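PDB 2AU3: DNA primase from Aquifex aeolicus, which synthesises the short RNA primers from which DNA polymerase extends during DNA replication. Local coordinates for residues Y116-S119 against L120-R124. Residues are numbered along the deposited sequence; the frame is centred on the assembly and turned at random.
Sequences YRES and LLKNR
Arg117 O receives two backbone N-H groups from the next turn: a nearly straight bond from Leu121 N (3.2 Å, 172° at the hydrogen) and a weak, bent one from Leu120 N. Leu120 N makes its better bond to Tyr116 O at 2.9 Å. Further along, Lys122 N bonds to Glu118 O at 3.2 Å and, weakly, to Ser119 O, which also takes a weak bond from Asn123 N (3.1 Å). This is the last turn of helix 101-122 in the N-terminal part of the primase catalytic core; Asn123 then leaves helical geometry and caps the following helix 124-132, its OD1 accepting Ala126 N. On the exposed face, Glu118 and Lys122 form an i to i+4 salt bridge. The glutamate bends at chi2 (-108°), the lysine at chi2 and again at chi4 (90°), which turns NZ back to the carboxylate. Lys122 NZ meets Glu118 OE1 on the syn side at 2.5 Å, short for such a pair, with OE2 the longer second approach at 3.0 Å from NZ. On the buried side, Leu120 packs on Leu145, Tyr147 and helix 124-132, while Tyr116 OH bonds Asp183. Ser119 OG turns back to Phe115 O, and Arg117 pairs with Asp114 and Asp144.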
loop_
_atom_site.group_PDB
_atom_site.type_symbol
_atom_site.label_atom_id
_atom_site.label_comp_id
_atom_site.label_asym_id
_atom_site.label_seq_id
_atom_site.Cartn_x
_atom_site.Cartn_y
_atom_site.Cartn_z
ATOM N N TYR A 116 4.956 -11.282 12.125
ATOM C CA TYR A 116 4.301 -10.097 12.675
ATOM C C TYR A 116 2.770 -10.219 12.720
ATOM O O TYR A 116 2.136 -9.781 13.692
ATOM C CB TYR A 116 4.658 -8.893 11.845
ATOM C CG TYR A 116 6.068 -8.391 11.983
ATOM C CD1 TYR A 116 6.769 -8.496 13.188
ATOM C CD2 TYR A 116 6.691 -7.752 10.917
ATOM C CE1 TYR A 116 8.097 -8.002 13.298
ATOM C CE2 TYR A 116 7.992 -7.225 11.037
ATOM C CZ TYR A 116 8.667 -7.346 12.223
ATOM O OH TYR A 116 9.929 -6.820 12.323
ATOM N N ARG A 117 2.188 -10.758 11.652
ATOM C CA ARG A 117 0.744 -11.012 11.606
ATOM C C ARG A 117 0.325 -11.934 12.747
ATOM O O ARG A 117 -0.614 -11.637 13.466
ATOM C CB ARG A 117 0.323 -11.630 10.264
ATOM C CG ARG A 117 -1.129 -12.038 10.238
ATOM C CD ARG A 117 -1.516 -13.002 9.096
ATOM N NE ARG A 117 -1.181 -12.445 7.791
ATOM C CZ ARG A 117 -0.247 -12.950 7.004
ATOM N NH1 ARG A 117 0.412 -14.034 7.398
ATOM N NH2 ARG A 117 0.024 -12.389 5.820
ATOM N N GLU A 118 1.036 -13.047 12.915
ATOM C CA GLU A 118 0.744 -13.971 14.006
ATOM C C GLU A 118 0.896 -13.269 15.343
ATOM O O GLU A 118 0.145 -13.535 16.283
ATOM C CB GLU A 118 1.720 -15.156 13.979
ATOM C CG GLU A 118 1.050 -16.518 14.089
ATOM C CD GLU A 118 1.274 -17.182 15.438
ATOM O OE1 GLU A 118 0.457 -16.914 16.355
ATOM O OE2 GLU A 118 2.258 -17.973 15.589
ATOM N N SER A 119 1.907 -12.414 15.436
ATOM C CA SER A 119 2.222 -11.737 16.671
ATOM C C SER A 119 1.119 -10.736 17.036
ATOM O O SER A 119 0.759 -10.604 18.194
ATOM C CB SER A 119 3.577 -11.067 16.554
ATOM O OG SER A 119 4.607 -12.046 16.349
ATOM N N LEU A 120 0.536 -10.086 16.040
ATOM C CA LEU A 120 -0.535 -9.142 16.320
ATOM C C LEU A 120 -1.756 -9.888 16.888
ATOM O O LEU A 120 -2.294 -9.508 17.921
ATOM C CB LEU A 120 -0.886 -8.331 15.066
ATOM C CG LEU A 120 -2.081 -7.382 15.199
ATOM C CD1 LEU A 120 -1.824 -6.254 16.194
ATOM C CD2 LEU A 120 -2.564 -6.848 13.854
ATOM N N LEU A 121 -2.131 -10.994 16.248
ATOM C CA LEU A 121 -3.252 -11.821 16.707
ATOM C C LEU A 121 -3.088 -12.279 18.162
ATOM O O LEU A 121 -4.064 -12.357 18.898
ATOM C CB LEU A 121 -3.445 -13.040 15.787
ATOM C CG LEU A 121 -3.795 -12.753 14.311
ATOM C CD1 LEU A 121 -3.742 -14.022 13.441
ATOM C CD2 LEU A 121 -5.155 -12.067 14.176
ATOM N N LYS A 122 -1.849 -12.570 18.557
ATOM C CA LYS A 122 -1.541 -13.071 19.882
ATOM C C LYS A 122 -1.436 -11.990 20.970
ATOM O O LYS A 122 -1.563 -12.301 22.157
ATOM C CB LYS A 122 -0.263 -13.901 19.834
ATOM C CG LYS A 122 -0.465 -15.279 19.210
ATOM C CD LYS A 122 0.232 -16.370 20.041
ATOM C CE LYS A 122 0.252 -17.705 19.310
ATOM N NZ LYS A 122 1.481 -17.879 18.458
ATOM N N ASN A 123 -1.189 -10.737 20.577
ATOM C CA ASN A 123 -1.047 -9.654 21.543
ATOM C C ASN A 123 -2.342 -8.864 21.670
ATOM O O ASN A 123 -2.780 -8.216 20.717
ATOM C CB ASN A 123 0.092 -8.713 21.155
ATOM C CG ASN A 123 0.383 -7.681 22.230
ATOM O OD1 ASN A 123 -0.260 -6.638 22.290
ATOM N ND2 ASN A 123 1.345 -7.980 23.103
ATOM N N ARG A 124 -2.945 -8.920 22.849
ATOM C CA ARG A 124 -4.250 -8.306 23.065
ATOM C C ARG A 124 -4.218 -6.778 22.989
ATOM O O ARG A 124 -5.145 -6.160 22.476
ATOM C CB ARG A 124 -4.833 -8.761 24.395
ATOM C CG ARG A 124 -6.337 -8.549 24.520
ATOM C CD ARG A 124 -6.919 -9.126 25.797
ATOM N NE ARG A 124 -8.176 -8.484 26.184
ATOM C CZ ARG A 124 -8.780 -8.687 27.350
ATOM N NH1 ARG A 124 -8.234 -9.512 28.244
ATOM N NH2 ARG A 124 -9.929 -8.073 27.621
#